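Local coordinates for protein bacteriohemerythrin (PDB 4XPX) that binds oxygen reversibly at a centre of two iron atoms and may store it or deliver it to oxygen-requiring enzymes, at residues R107-R110 with D111-N115; D48-I51 with D52-M56. All coordinates share one frame; numbering follows the deposited sequence.

Interaction 1 of 2, residues R107-R110 with D111-N115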
ATOM      1  N   ARG A 107      -6.735  -7.006   6.499  1.00  7.35           N
ATOM      2  CA  ARG A 107      -7.825  -6.014   6.544  1.00  7.96           C
ATOM      3  C   ARG A 107      -7.346  -4.663   6.983  1.00  7.35           C
ATOM      4  O   ARG A 107      -7.908  -3.640   6.500  1.00  8.10           O
ATOM      5  CB  ARG A 107      -8.972  -6.497   7.408  1.00  8.22           C
ATOM      6  CG  ARG A 107      -9.875  -7.507   6.764  1.00  8.94           C
ATOM      7  CD  ARG A 107     -11.100  -7.797   7.593  1.00  9.70           C
ATOM      8  NE  ARG A 107     -10.749  -8.562   8.774  1.00 10.33           N
ATOM      9  CZ  ARG A 107     -10.832  -9.954   8.765  1.00  9.59           C
ATOM     10  NH1 ARG A 107     -11.258 -10.589   7.802  1.00 11.34           N
ATOM     11  NH2 ARG A 107     -10.421 -10.592   9.844  1.00 10.99           N
ATOM     12  N   PHE A 108      -6.334  -4.544   7.824  1.00  7.57           N
ATOM     13  CA  PHE A 108      -5.798  -3.233   8.180  1.00  8.26           C
ATOM     14  C   PHE A 108      -5.200  -2.584   6.951  1.00  7.00           C
ATOM     15  O   PHE A 108      -5.429  -1.387   6.679  1.00  7.73           O
ATOM     16  CB  PHE A 108      -4.778  -3.343   9.317  1.00  8.55           C
ATOM     17  CG  PHE A 108      -3.998  -2.060   9.462  1.00  8.45           C
ATOM     18  CD1 PHE A 108      -4.628  -0.916  10.008  1.00 11.33           C
ATOM     19  CD2 PHE A 108      -2.747  -1.927   8.919  1.00  9.37           C
ATOM     20  CE1 PHE A 108      -3.920   0.322   9.990  1.00 13.64           C
ATOM     21  CE2 PHE A 108      -2.065  -0.723   8.970  1.00 11.17           C
ATOM     22  CZ  PHE A 108      -2.680   0.395   9.494  1.00 14.84           C
ATOM     23  N   VAL A 109      -4.353  -3.309   6.207  1.00  7.45           N
ATOM     24  CA  VAL A 109      -3.759  -2.756   5.008  1.00  7.61           C
ATOM     25  C   VAL A 109      -4.869  -2.324   4.029  1.00  7.07           C
ATOM     26  O   VAL A 109      -4.786  -1.227   3.452  1.00  7.52           O
ATOM     27  CB  VAL A 109      -2.737  -3.732   4.384  1.00  7.97           C
ATOM     28  CG1 VAL A 109      -2.217  -3.182   3.069  1.00  9.59           C
ATOM     29  CG2 VAL A 109      -1.598  -3.971   5.328  1.00  9.46           C
ATOM     30  N   ARG A 110      -5.863  -3.173   3.849  1.00  6.96           N
ATOM     31  CA  ARG A 110      -6.998  -2.814   3.014  1.00  7.37           C
ATOM     32  C   ARG A 110      -7.645  -1.518   3.496  1.00  7.43           C
ATOM     33  O   ARG A 110      -7.918  -0.612   2.691  1.00  7.67           O
ATOM     34  CB  ARG A 110      -7.973  -3.973   2.982  1.00  7.85           C
ATOM     35  CG  ARG A 110      -9.255  -3.770   2.158  1.00  8.93           C
ATOM     36  CD  ARG A 110     -10.366  -2.930   2.804  1.00  8.96           C
ATOM     37  NE  ARG A 110     -10.738  -3.351   4.113  1.00  9.70           N
ATOM     38  CZ  ARG A 110     -11.527  -4.364   4.357  1.00  9.04           C
ATOM     39  NH1 ARG A 110     -12.032  -5.129   3.418  1.00  9.64           N
ATOM     40  NH2 ARG A 110     -11.762  -4.601   5.655  1.00 11.14           N
ATOM     41  N   ASP A 111      -7.945  -1.409   4.789  1.00  7.55           N
ATOM     42  CA  ASP A 111      -8.540  -0.210   5.343  1.00  7.51           C
ATOM     43  C   ASP A 111      -7.705   1.014   5.024  1.00  7.14           C
ATOM     44  O   ASP A 111      -8.239   2.083   4.630  1.00  8.50           O
ATOM     45  CB  ASP A 111      -8.754  -0.329   6.834  1.00  8.44           C
ATOM     46  CG  ASP A 111      -9.802  -1.289   7.238  1.00  9.74           C
ATOM     47  OD1 ASP A 111     -10.629  -1.708   6.400  1.00 10.46           O
ATOM     48  OD2 ASP A 111      -9.904  -1.636   8.463  1.00 11.94           O
ATOM     49  N   TRP A 112      -6.388   0.895   5.232  1.00  7.33           N
ATOM     50  CA  TRP A 112      -5.508   2.029   4.988  1.00  7.64           C
ATOM     51  C   TRP A 112      -5.603   2.431   3.520  1.00  6.64           C
ATOM     52  O   TRP A 112      -5.719   3.654   3.211  1.00  7.26           O
ATOM     53  CB  TRP A 112      -4.071   1.656   5.383  1.00  7.87           C
ATOM     54  CG  TRP A 112      -3.136   2.816   5.341  1.00  7.76           C
ATOM     55  CD1 TRP A 112      -2.807   3.625   6.413  1.00  8.80           C
ATOM     56  CD2 TRP A 112      -2.483   3.363   4.211  1.00  7.50           C
ATOM     57  NE1 TRP A 112      -1.962   4.590   6.022  1.00  9.19           N
ATOM     58  CE2 TRP A 112      -1.741   4.478   4.664  1.00  8.31           C
ATOM     59  CE3 TRP A 112      -2.381   3.027   2.884  1.00  7.91           C
ATOM     60  CZ2 TRP A 112      -0.958   5.270   3.825  1.00  8.81           C
ATOM     61  CZ3 TRP A 112      -1.622   3.779   2.031  1.00  7.96           C
ATOM     62  CH2 TRP A 112      -0.911   4.908   2.532  1.00  8.33           C
ATOM     63  N   LEU A 113      -5.547   1.472   2.610  1.00  6.69           N
ATOM     64  CA  LEU A 113      -5.543   1.755   1.178  1.00  7.47           C
ATOM     65  C   LEU A 113      -6.872   2.354   0.734  1.00  7.32           C
ATOM     66  O   LEU A 113      -6.864   3.303  -0.099  1.00  8.12           O
ATOM     67  CB  LEU A 113      -5.298   0.492   0.380  1.00  7.86           C
ATOM     68  CG  LEU A 113      -3.842  -0.091   0.496  1.00  7.76           C
ATOM     69  CD1 LEU A 113      -3.847  -1.536  -0.004  1.00  8.31           C
ATOM     70  CD2 LEU A 113      -2.897   0.780  -0.339  1.00  8.99           C
ATOM     71  N   VAL A 114      -7.978   1.794   1.183  1.00  8.02           N
ATOM     72  CA  VAL A 114      -9.272   2.242   0.714  1.00  8.55           C
ATOM     73  C   VAL A 114      -9.580   3.657   1.207  1.00  8.64           C
ATOM     74  O   VAL A 114     -10.435   4.327   0.607  1.00  9.63           O
ATOM     75  CB  VAL A 114     -10.380   1.256   0.925  1.00 10.38           C
ATOM     76  CG1 VAL A 114     -10.023  -0.088   0.190  1.00 10.84           C
ATOM     77  CG2 VAL A 114     -10.760   1.147   2.169  1.00 12.21           C
ATOM     78  N   ASN A 115      -8.962   4.069   2.360  1.00  8.00           N
ATOM     79  CA  ASN A 115      -9.049   5.474   2.724  1.00  7.93           C
ATOM     80  C   ASN A 115      -8.024   6.329   1.985  1.00  7.66           C
ATOM     81  O   ASN A 115      -8.288   7.491   1.679  1.00  8.87           O
ATOM     82  CB  ASN A 115      -8.885   5.644   4.235  1.00 20.00           C
ATOM     83  CG  ASN A 115     -10.084   5.138   5.013  1.00 20.00           C
ATOM     84  OD1 ASN A 115     -11.129   5.788   5.060  1.00 20.00           O
ATOM     85  ND2 ASN A 115      -9.940   3.970   5.629  1.00 20.00           N
TER
HETATM   86  O   HOH W   1     -11.699  -3.790   8.375  1.00 17.57           O
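Asp111, Trp112, Leu113 and Val114 each give their backbone N-H to the carbonyl four residues back, from Arg107 to Arg110, so this is one unbroken run of alpha helix. On its outer side Arg110 forms a salt bridge with its sequence neighbour Asp111. The arginine chain leaves with CG anti to the backbone N (chi1 179°) and then bends at chi2 and chi3, which swings NE and NH2 round to the Asp111 carboxylate beside the helix: Arg110 NE lies 2.8 Å from Asp111 OD1, and Arg110 NH2 adds a weak bond of 3.2 Å to the same Asp111 OD1. The two flat groups are only 20° apart, yet NE meets OD1 from above the carboxylate plane. A water closes the ring, accepting from Arg110 NH2 and donating to Asp111 OD2. With an alanine here the guanidinium is gone, and the Asp111 carboxylate would probably be left without this charged mate. On the inner side, Val109 CG1 lies 3.8 Å from Leu113 CD1, two branched aliphatic chains side by side. Within the hemerythrin four-helix bundle, those two pack on helix 15-34, Phe108 and Trp112 on helix 73-95, and Arg110 and Val114 on Met3 of the N-terminal segment.

Interaction 2 of 2, residues D48-I51 with D52-M56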
ATOM      1  N   ASP A  48       6.724  -9.889   2.869  1.00  8.27           N
ATOM      2  CA  ASP A  48       7.915  -9.112   2.491  1.00  8.74           C
ATOM      3  C   ASP A  48       7.795  -8.567   1.067  1.00  7.61           C
ATOM      4  O   ASP A  48       8.168  -7.425   0.817  1.00  8.12           O
ATOM      5  CB  ASP A  48       9.156  -9.940   2.647  1.00  9.23           C
ATOM      6  CG  ASP A  48       9.528 -10.253   4.098  1.00 10.73           C
ATOM      7  OD1 ASP A  48       9.019  -9.661   5.032  1.00 12.31           O
ATOM      8  OD2 ASP A  48      10.405 -11.195   4.285  1.00 13.81           O
ATOM      9  N   ALA A  49       7.291  -9.352   0.154  1.00  8.25           N
ATOM     10  CA  ALA A  49       7.113  -8.891  -1.232  1.00  8.21           C
ATOM     11  C   ALA A  49       6.166  -7.707  -1.297  1.00  7.30           C
ATOM     12  O   ALA A  49       6.402  -6.730  -2.009  1.00  7.84           O
ATOM     13  CB  ALA A  49       6.633 -10.050  -2.123  1.00  9.37           C
ATOM     14  N   LEU A  50       5.043  -7.811  -0.589  1.00  7.79           N
ATOM     15  CA  LEU A  50       4.046  -6.739  -0.566  1.00  7.64           C
ATOM     16  C   LEU A  50       4.673  -5.455  -0.010  1.00  7.23           C
ATOM     17  O   LEU A  50       4.508  -4.362  -0.601  1.00  7.65           O
ATOM     18  CB  LEU A  50       2.871  -7.149   0.313  1.00  7.77           C
ATOM     19  CG  LEU A  50       1.882  -6.001   0.621  1.00  7.58           C
ATOM     20  CD1 LEU A  50       1.176  -5.490  -0.585  1.00  8.34           C
ATOM     21  CD2 LEU A  50       0.868  -6.524   1.674  1.00  9.71           C
ATOM     22  N   ILE A  51       5.339  -5.540   1.132  1.00  7.60           N
ATOM     23  CA  ILE A  51       5.850  -4.328   1.761  1.00  7.68           C
ATOM     24  C   ILE A  51       6.908  -3.709   0.882  1.00  8.00           C
ATOM     25  O   ILE A  51       6.977  -2.473   0.726  1.00  7.95           O
ATOM     26  CB  ILE A  51       6.359  -4.645   3.174  1.00  7.95           C
ATOM     27  CG1 ILE A  51       5.155  -4.924   4.093  1.00  9.16           C
ATOM     28  CG2 ILE A  51       7.195  -3.497   3.708  1.00  9.92           C
ATOM     29  CD1 ILE A  51       5.454  -5.475   5.412  1.00 10.45           C
ATOM     30  N   ASP A  52       7.812  -4.502   0.266  1.00  7.98           N
ATOM     31  CA  ASP A  52       8.789  -3.933  -0.634  1.00  8.26           C
ATOM     32  C   ASP A  52       8.132  -3.149  -1.749  1.00  7.73           C
ATOM     33  O   ASP A  52       8.569  -2.031  -2.113  1.00  8.41           O
ATOM     34  CB  ASP A  52       9.684  -5.054  -1.207  1.00  9.20           C
ATOM     35  CG  ASP A  52      10.884  -4.525  -1.891  1.00 11.25           C
ATOM     36  OD1 ASP A  52      11.787  -4.046  -1.167  1.00 14.75           O
ATOM     37  OD2 ASP A  52      10.945  -4.454  -3.160  1.00 15.88           O
ATOM     38  N   TYR A  53       7.067  -3.716  -2.312  1.00  7.32           N
ATOM     39  CA  TYR A  53       6.384  -3.068  -3.420  1.00  7.60           C
ATOM     40  C   TYR A  53       5.704  -1.802  -2.971  1.00  6.82           C
ATOM     41  O   TYR A  53       5.753  -0.757  -3.697  1.00  7.62           O
ATOM     42  CB  TYR A  53       5.393  -4.054  -4.083  1.00  7.34           C
ATOM     43  CG  TYR A  53       4.900  -3.481  -5.356  1.00  7.23           C
ATOM     44  CD1 TYR A  53       5.617  -3.622  -6.498  1.00  8.84           C
ATOM     45  CD2 TYR A  53       3.715  -2.768  -5.426  1.00  8.12           C
ATOM     46  CE1 TYR A  53       5.209  -3.047  -7.710  1.00  9.95           C
ATOM     47  CE2 TYR A  53       3.291  -2.183  -6.602  1.00  8.35           C
ATOM     48  CZ  TYR A  53       3.996  -2.324  -7.718  1.00  8.20           C
ATOM     49  OH  TYR A  53       3.553  -1.747  -8.874  1.00  9.92           O
ATOM     50  N   VAL A  54       5.015  -1.823  -1.827  1.00  7.14           N
ATOM     51  CA  VAL A  54       4.363  -0.639  -1.296  1.00  7.02           C
ATOM     52  C   VAL A  54       5.389   0.491  -1.103  1.00  7.49           C
ATOM     53  O   VAL A  54       5.136   1.669  -1.481  1.00  7.84           O
ATOM     54  CB  VAL A  54       3.619  -0.946  -0.026  1.00  7.88           C
ATOM     55  CG1 VAL A  54       3.126   0.339   0.669  1.00  8.96           C
ATOM     56  CG2 VAL A  54       2.403  -1.837  -0.345  1.00  8.67           C
ATOM     57  N   VAL A  55       6.531   0.196  -0.521  1.00  7.77           N
ATOM     58  CA  VAL A  55       7.554   1.235  -0.323  1.00  8.80           C
ATOM     59  C   VAL A  55       7.992   1.794  -1.652  1.00  8.65           C
ATOM     60  O   VAL A  55       8.180   3.043  -1.757  1.00  9.55           O
ATOM     61  CB  VAL A  55       8.680   0.669   0.520  1.00 10.24           C
ATOM     62  CG1 VAL A  55       9.949   1.562   0.458  1.00 15.16           C
ATOM     63  CG2 VAL A  55       8.292   0.373   1.904  1.00 12.35           C
ATOM     64  N   MET A  56       8.161   0.972  -2.649  1.00  8.50           N
ATOM     65  CA  MET A  56       8.538   1.449  -3.954  1.00 10.03           C
ATOM     66  C   MET A  56       7.461   2.323  -4.563  1.00  7.50           C
ATOM     67  O   MET A  56       7.760   3.403  -5.165  1.00  8.99           O
ATOM     68  CB  MET A  56       8.846   0.251  -4.849  1.00 10.12           C
ATOM     69  CG  MET A  56       9.344   0.614  -6.211  1.00 15.35           C
ATOM     70  SD  MET A  56       8.000   1.059  -7.319  1.00 14.79           S
ATOM     71  CE  MET A  56       7.008  -0.406  -7.386  1.00 18.23           C
TER
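Asp52 gives its backbone N-H to Asp48 O at 3.0 Å, the first of the i to i+4 bonds here. Its CG stands anti to the backbone N (chi1 -167°), which carries the carboxylate away from residues 48-51, as suits a charged residue on an exposed position. Asp48, one turn earlier, instead accepts from His95 and Gln91 at OD1. Tyr53 N bonds to Ala49 O at 3.1 Å; its ring leads away from Ala49 to pack on Gln20 and Thr23 of helix 15-34, while the small Ala49 rests on Met27 of that helix. Val54 is buried, and its backbone N bonds to Leu50 O. Here the side chains also touch: Leu50 and Val54 lie alongside, pointing the same way, with Leu50 CD1 3.9 Å from Val54 CG2, an aliphatic pair suited to the interior. Val55 N reaches Ile51 O at 3.0 Å, and Val55 CG2 stands 4.4 Å from Ile51 CG2, a looser approach between two beta-branched residues that face helix 73-95. Met56 N continues the helical pattern by bonding to Asp52 O, and its side chain lies against Gln20. Such i to i+4 pairing of apolar residues, with the exposed Asp52 on the outer side, is characteristic of an amphipathic helix in the four-helix bundle of hemerythrins.

How the interactions relate
Interactions 1 and 2 are single-helix contacts on two different members of the bundle, helix 103-121 and helix 40-67. Their centres are about 15 Å apart, on opposite sides of the chain's centre, and their nearest atoms come within about 5 Å without touching. Both helices go on to supply iron ligands: His57 and Glu61 follow residues 52-56, while His116 and Asp121 follow residues 111-115. Interaction 1 comes nearer the metal, since the Trp112 side chain lies about 5 Å from a bound Fe (II) ion and its ring stacks on the ligand His116. In interaction 2 the side chain of Val54 is about 8 Å from a bound Fe (II) ion. Helices 15-34 and 73-95 pack against both.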